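Local coordinates for protein S-adenosylmethionine:tRNA ribosyltransferase-isomerase (Thermotoga maritima, PDB 1VKY) that probably transfers and isomerises the ribose of S-adenosylmethionine onto the 7-aminomethyl group of preQ1 in tRNA, giving epoxyqueuosine, at residues 250-261 with 294-304. Sequence-based numbering, arbitrary orientation.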
ATOM      1  N   ARG B 250      15.601   5.976  31.282  1.00 28.00           N
ATOM      2  CA  ARG B 250      15.221   5.320  32.529  1.00 32.71           C
ATOM      3  C   ARG B 250      15.800   6.048  33.754  1.00 34.73           C
ATOM      4  O   ARG B 250      15.081   6.345  34.706  1.00 34.37           O
ATOM      5  CB  ARG B 250      15.716   3.884  32.518  1.00 31.99           C
ATOM      6  CG  ARG B 250      14.787   2.888  31.844  1.00 43.21           C
ATOM      7  CD  ARG B 250      13.927   2.106  32.858  1.00 54.08           C
ATOM      8  NE  ARG B 250      12.892   1.281  32.225  1.00 55.21           N
ATOM      9  CZ  ARG B 250      11.851   1.787  31.581  1.00 47.90           C
ATOM     10  NH1 ARG B 250      11.706   3.101  31.468  1.00 48.76           N
ATOM     11  NH2 ARG B 250      10.966   0.989  31.050  1.00 41.14           N
ATOM     12  N   GLU B 251      17.094   6.332  33.719  1.00 35.27           N
ATOM     13  CA  GLU B 251      17.743   7.094  34.795  1.00 38.09           C
ATOM     14  C   GLU B 251      17.082   8.438  35.036  1.00 39.13           C
ATOM     15  O   GLU B 251      16.906   8.828  36.173  1.00 42.42           O
ATOM     16  CB  GLU B 251      19.225   7.282  34.498  1.00 37.23           C
ATOM     17  CG  GLU B 251      19.980   5.972  34.594  1.00 46.25           C
ATOM     18  CD  GLU B 251      21.439   6.044  34.151  1.00 54.86           C
ATOM     19  OE1 GLU B 251      22.129   4.996  34.309  1.00 56.31           O
ATOM     20  OE2 GLU B 251      21.878   7.112  33.640  1.00 54.99           O
ATOM     21  N   ARG B 252      16.708   9.147  33.977  1.00 39.12           N
ATOM     22  CA  ARG B 252      16.013  10.440  34.111  1.00 38.01           C
ATOM     23  C   ARG B 252      14.602  10.305  34.615  1.00 37.31           C
ATOM     24  O   ARG B 252      13.978  11.302  34.957  1.00 39.28           O
ATOM     25  CB  ARG B 252      15.929  11.155  32.769  1.00 36.50           C
ATOM     26  CG  ARG B 252      17.213  11.740  32.314  1.00 39.52           C
ATOM     27  CD  ARG B 252      17.028  12.694  31.160  1.00 36.00           C
ATOM     28  NE  ARG B 252      16.288  12.139  30.019  1.00 40.29           N
ATOM     29  CZ  ARG B 252      16.840  11.407  29.060  1.00 37.19           C
ATOM     30  NH1 ARG B 252      18.115  11.062  29.109  1.00 37.36           N
ATOM     31  NH2 ARG B 252      16.106  10.976  28.054  1.00 39.97           N
ATOM     32  N   GLY B 253      14.059   9.091  34.590  1.00 37.19           N
ATOM     33  CA  GLY B 253      12.677   8.884  34.955  1.00 34.73           C
ATOM     34  C   GLY B 253      11.705   9.250  33.839  1.00 34.61           C
ATOM     35  O   GLY B 253      10.508   9.335  34.087  1.00 33.66           O
ATOM     36  N   ASN B 254      12.185   9.391  32.601  1.00 32.77           N
ATOM     37  CA  ASN B 254      11.277   9.685  31.433  1.00 30.35           C
ATOM     38  C   ASN B 254      10.765   8.405  30.767  1.00 29.06           C
ATOM     39  O   ASN B 254      11.146   7.310  31.163  1.00 27.97           O
ATOM     40  CB  ASN B 254      11.991  10.526  30.381  1.00 27.23           C
ATOM     41  CG  ASN B 254      12.240  11.939  30.836  1.00 37.61           C
ATOM     42  OD1 ASN B 254      13.370  12.340  30.977  1.00 29.54           O
ATOM     43  ND2 ASN B 254      11.189  12.694  31.044  1.00 34.47           N
ATOM     44  N   ARG B 255       9.935   8.551  29.735  1.00 29.58           N
ATOM     45  CA  ARG B 255       9.338   7.385  29.082  1.00 28.33           C
ATOM     46  C   ARG B 255      10.071   6.933  27.826  1.00 26.33           C
ATOM     47  O   ARG B 255      10.487   7.759  27.012  1.00 26.40           O
ATOM     48  CB  ARG B 255       7.913   7.677  28.727  1.00 27.59           C
ATOM     49  CG  ARG B 255       7.012   7.650  29.958  1.00 34.64           C
ATOM     50  CD  ARG B 255       5.669   8.175  29.692  1.00 42.85           C
ATOM     51  NE  ARG B 255       5.765   9.511  29.110  1.00 50.56           N
ATOM     52  CZ  ARG B 255       4.731  10.308  28.936  1.00 45.34           C
ATOM     53  NH1 ARG B 255       3.538   9.896  29.319  1.00 43.79           N
ATOM     54  NH2 ARG B 255       4.894  11.508  28.382  1.00 31.29           N
ATOM     55  N   ILE B 256      10.189   5.616  27.690  1.00 25.97           N
ATOM     56  CA  ILE B 256      10.541   4.956  26.435  1.00 23.68           C
ATOM     57  C   ILE B 256       9.245   4.652  25.660  1.00 22.65           C
ATOM     58  O   ILE B 256       8.377   3.874  26.086  1.00 24.24           O
ATOM     59  CB  ILE B 256      11.344   3.686  26.702  1.00 23.98           C
ATOM     60  CG1 ILE B 256      12.661   4.027  27.403  1.00 27.04           C
ATOM     61  CG2 ILE B 256      11.618   2.900  25.400  1.00 24.65           C
ATOM     62  CD1 ILE B 256      13.254   2.829  28.078  1.00 29.88           C
ATOM     63  N   VAL B 257       9.098   5.350  24.548  1.00 22.53           N
ATOM     64  CA  VAL B 257       7.954   5.275  23.718  1.00 21.66           C
ATOM     65  C   VAL B 257       8.343   4.493  22.477  1.00 23.03           C
ATOM     66  O   VAL B 257       9.070   4.992  21.619  1.00 24.20           O
ATOM     67  CB  VAL B 257       7.416   6.697  23.339  1.00 21.23           C
ATOM     68  CG1 VAL B 257       6.083   6.586  22.582  1.00 19.92           C
ATOM     69  CG2 VAL B 257       7.228   7.591  24.591  1.00 21.40           C
ATOM     70  N   ALA B 258       7.821   3.279  22.350  1.00 23.55           N
ATOM     71  CA  ALA B 258       8.104   2.478  21.166  1.00 20.21           C
ATOM     72  C   ALA B 258       7.206   2.917  20.040  1.00 23.39           C
ATOM     73  O   ALA B 258       6.018   3.125  20.233  1.00 21.16           O
ATOM     74  CB  ALA B 258       7.925   1.011  21.440  1.00 21.61           C
ATOM     75  N   VAL B 259       7.782   3.034  18.845  1.00 22.77           N
ATOM     76  CA  VAL B 259       6.982   3.330  17.655  1.00 23.16           C
ATOM     77  C   VAL B 259       6.911   2.072  16.814  1.00 23.04           C
ATOM     78  O   VAL B 259       7.916   1.688  16.186  1.00 22.44           O
ATOM     79  CB  VAL B 259       7.575   4.493  16.851  1.00 23.79           C
ATOM     80  CG1 VAL B 259       6.707   4.731  15.596  1.00 28.70           C
ATOM     81  CG2 VAL B 259       7.651   5.734  17.722  1.00 28.40           C
ATOM     82  N   GLY B 260       5.763   1.401  16.886  1.00 24.06           N
ATOM     83  CA  GLY B 260       5.519   0.149  16.147  1.00 24.37           C
ATOM     84  C   GLY B 260       5.782  -1.113  16.937  1.00 26.24           C
ATOM     85  O   GLY B 260       6.618  -1.125  17.814  1.00 22.93           O
ATOM     86  N   THR B 261       5.042  -2.174  16.629  1.00 24.57           N
ATOM     87  CA  THR B 261       5.118  -3.467  17.305  1.00 26.73           C
ATOM     88  C   THR B 261       6.433  -4.181  17.080  1.00 26.82           C
ATOM     89  O   THR B 261       6.911  -4.934  17.970  1.00 26.82           O
ATOM     90  CB  THR B 261       3.991  -4.404  16.839  1.00 28.04           C
ATOM     91  OG1 THR B 261       4.010  -4.505  15.410  1.00 26.84           O
ATOM     92  CG2 THR B 261       2.615  -3.831  17.158  1.00 27.80           C
ATOM     93  N   LYS B 294       8.868  -4.609  30.213  1.00 29.06           N
ATOM     94  CA  LYS B 294      10.015  -4.196  30.992  1.00 29.19           C
ATOM     95  C   LYS B 294      10.718  -2.957  30.467  1.00 28.55           C
ATOM     96  O   LYS B 294      11.409  -2.251  31.208  1.00 26.46           O
ATOM     97  CB  LYS B 294      11.013  -5.343  31.052  1.00 28.06           C
ATOM     98  CG  LYS B 294      10.465  -6.522  31.833  1.00 30.98           C
ATOM     99  CD  LYS B 294      11.458  -7.721  31.848  1.00 36.41           C
ATOM    100  CE  LYS B 294      10.989  -8.820  32.839  1.00 48.46           C
ATOM    101  NZ  LYS B 294      10.106  -8.342  33.992  1.00 55.29           N
ATOM    102  N   LEU B 295      10.615  -2.692  29.190  1.00 26.61           N
ATOM    103  CA  LEU B 295      11.316  -1.536  28.627  1.00 26.05           C
ATOM    104  C   LEU B 295      10.372  -0.513  28.007  1.00 29.23           C
ATOM    105  O   LEU B 295      10.610   0.701  28.052  1.00 36.10           O
ATOM    106  CB  LEU B 295      12.360  -1.951  27.585  1.00 27.90           C
ATOM    107  CG  LEU B 295      13.804  -2.135  28.002  1.00 31.34           C
ATOM    108  CD1 LEU B 295      14.670  -2.430  26.839  1.00 33.76           C
ATOM    109  CD2 LEU B 295      14.379  -0.939  28.816  1.00 35.35           C
ATOM    110  N   VAL B 296       9.249  -0.953  27.521  1.00 20.84           N
ATOM    111  CA  VAL B 296       8.360  -0.031  26.795  1.00 20.68           C
ATOM    112  C   VAL B 296       7.334   0.634  27.724  1.00 24.54           C
ATOM    113  O   VAL B 296       6.512  -0.063  28.321  1.00 23.89           O
ATOM    114  CB  VAL B 296       7.649  -0.801  25.701  1.00 18.96           C
ATOM    115  CG1 VAL B 296       6.680   0.139  24.907  1.00 23.98           C
ATOM    116  CG2 VAL B 296       8.638  -1.465  24.773  1.00 25.26           C
ATOM    117  N   ASP B 297       7.378   1.966  27.840  1.00 23.52           N
ATOM    118  CA  ASP B 297       6.439   2.713  28.722  1.00 24.63           C
ATOM    119  C   ASP B 297       5.186   3.218  28.018  1.00 23.86           C
ATOM    120  O   ASP B 297       4.164   3.507  28.658  1.00 24.36           O
ATOM    121  CB  ASP B 297       7.134   3.899  29.376  1.00 24.68           C
ATOM    122  CG  ASP B 297       8.399   3.486  30.107  1.00 26.66           C
ATOM    123  OD1 ASP B 297       8.337   2.531  30.900  1.00 30.92           O
ATOM    124  OD2 ASP B 297       9.508   4.028  29.914  1.00 27.06           O
ATOM    125  N   ALA B 298       5.272   3.351  26.706  1.00 23.92           N
ATOM    126  CA  ALA B 298       4.188   3.826  25.863  1.00 21.84           C
ATOM    127  C   ALA B 298       4.374   3.304  24.461  1.00 22.95           C
ATOM    128  O   ALA B 298       5.459   2.894  24.093  1.00 20.71           O
ATOM    129  CB  ALA B 298       4.133   5.329  25.875  1.00 23.62           C
ATOM    130  N   LEU B 299       3.316   3.314  23.651  1.00 23.91           N
ATOM    131  CA  LEU B 299       3.365   2.604  22.358  1.00 22.06           C
ATOM    132  C   LEU B 299       2.563   3.385  21.303  1.00 23.41           C
ATOM    133  O   LEU B 299       1.415   3.707  21.566  1.00 23.51           O
ATOM    134  CB  LEU B 299       2.804   1.179  22.498  1.00 21.79           C
ATOM    135  CG  LEU B 299       2.568   0.367  21.184  1.00 24.67           C
ATOM    136  CD1 LEU B 299       3.869   0.247  20.445  1.00 24.49           C
ATOM    137  CD2 LEU B 299       2.045  -0.973  21.415  1.00 27.65           C
ATOM    138  N   VAL B 300       3.199   3.723  20.167  1.00 22.67           N
ATOM    139  CA  VAL B 300       2.462   4.192  18.956  1.00 22.99           C
ATOM    140  C   VAL B 300       2.391   3.052  17.936  1.00 23.28           C
ATOM    141  O   VAL B 300       3.412   2.428  17.575  1.00 23.47           O
ATOM    142  CB  VAL B 300       3.180   5.379  18.296  1.00 22.04           C
ATOM    143  CG1 VAL B 300       2.435   5.883  17.094  1.00 27.58           C
ATOM    144  CG2 VAL B 300       3.434   6.487  19.294  1.00 26.22           C
ATOM    145  N   THR B 301       1.192   2.795  17.448  1.00 22.80           N
ATOM    146  CA  THR B 301       0.964   1.681  16.558  1.00 24.85           C
ATOM    147  C   THR B 301      -0.293   1.885  15.694  1.00 25.47           C
ATOM    148  O   THR B 301      -1.128   2.724  15.980  1.00 26.71           O
ATOM    149  CB  THR B 301       0.851   0.405  17.393  1.00 27.58           C
ATOM    150  OG1 THR B 301       0.760  -0.747  16.528  1.00 25.75           O
ATOM    151  CG2 THR B 301      -0.428   0.394  18.218  1.00 28.48           C
ATOM    152  N   ASN B 302      -0.411   1.089  14.634  1.00 26.09           N
ATOM    153  CA  ASN B 302      -1.601   1.130  13.770  1.00 27.03           C
ATOM    154  C   ASN B 302      -2.746   0.369  14.379  1.00 29.06           C
ATOM    155  O   ASN B 302      -2.627  -0.206  15.460  1.00 26.70           O
ATOM    156  CB  ASN B 302      -1.260   0.585  12.364  1.00 30.32           C
ATOM    157  CG  ASN B 302      -0.234   1.461  11.606  1.00 34.95           C
ATOM    158  OD1 ASN B 302      -0.131   2.672  11.822  1.00 40.34           O
ATOM    159  ND2 ASN B 302       0.525   0.824  10.723  1.00 41.36           N
ATOM    160  N   PHE B 303      -3.899   0.445  13.708  1.00 26.82           N
ATOM    161  CA  PHE B 303      -5.061  -0.390  14.015  1.00 26.38           C
ATOM    162  C   PHE B 303      -4.932  -1.726  13.294  1.00 26.44           C
ATOM    163  O   PHE B 303      -4.834  -1.759  12.074  1.00 28.12           O
ATOM    164  CB  PHE B 303      -6.338   0.338  13.629  1.00 27.58           C
ATOM    165  CG  PHE B 303      -6.738   1.369  14.615  1.00 23.80           C
ATOM    166  CD1 PHE B 303      -6.280   2.632  14.528  1.00 29.49           C
ATOM    167  CD2 PHE B 303      -7.562   1.029  15.674  1.00 24.91           C
ATOM    168  CE1 PHE B 303      -6.674   3.594  15.456  1.00 29.34           C
ATOM    169  CE2 PHE B 303      -7.933   1.941  16.609  1.00 25.80           C
ATOM    170  CZ  PHE B 303      -7.498   3.241  16.499  1.00 24.42           C
ATOM    171  N   HIS B 304      -4.927  -2.822  14.054  1.00 26.34           N
ATOM    172  CA  HIS B 304      -4.607  -4.132  13.508  1.00 25.95           C
ATOM    173  C   HIS B 304      -5.872  -4.903  13.190  1.00 25.77           C
ATOM    174  O   HIS B 304      -6.931  -4.547  13.634  1.00 27.07           O
ATOM    175  CB  HIS B 304      -3.693  -4.881  14.466  1.00 26.76           C
ATOM    176  CG  HIS B 304      -2.478  -4.077  14.872  1.00 27.97           C
ATOM    177  ND1 HIS B 304      -1.482  -3.748  13.979  1.00 27.47           N
ATOM    178  CD2 HIS B 304      -2.152  -3.466  16.038  1.00 25.82           C
ATOM    179  CE1 HIS B 304      -0.573  -2.999  14.587  1.00 33.80           C
ATOM    180  NE2 HIS B 304      -0.956  -2.814  15.838  1.00 29.46           N
TER
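Arg250 and Asp297 meet head-on at the start of two parallel strands. The guanidinium grips the carboxylate end-on with both terminal nitrogens. NH1 of Arg250 lies 2.8 Å from OD2 of Asp297, in the guanidinium plane and on the syn lone pair. NH2 of Arg250 reaches OD1 of Asp297 at 3.1 Å along a more bent path, consistent with the 42° between the two planes. A bend at chi2 (-99°) turns the arginine from the end of helix 240-252 towards the loop at 294-297. There NH2 also donates a longer bond to Lys294 O. CD1 of Ile256 sits 3.7 Å above one face of the Arg250 guanidinium, offset toward its rim.

Asp297 OD2 has a second donor. The backbone N of Ile256 lies 2.8 Å from OD2 of Asp297, on the anti side and nearly straight. Ile256 O in turn accepts from the backbone N of Asp297 and of Ala298.

Strands 256-259 and 298-302 then run side by side at 17°, as neighbours in the mixed sheet; strand 67-75 flanks the first and strand 343-346 the second. On one face, CG1 of Val257 sits 4.0 Å from CB of Ala298. On the other, CB of Ala258 meets CG1 of Val296 at 3.8 Å, with helix 261-270 against both and Phe317 of helix 309-318 against Val296. Just past strand 256-259, CG2 of Thr261 lies against OG1 of Thr301, still in strand 298-302, and both threonine hydroxyls bond an unidentified ligand.

The contact thus joins a bidentate salt bridge to an apolar strand interface. The bidentate arginine and the added N-H of Ile256 would be expected to favour an ionised Asp297 and to hold its carboxylate in place, tying the helix end to both strand starts.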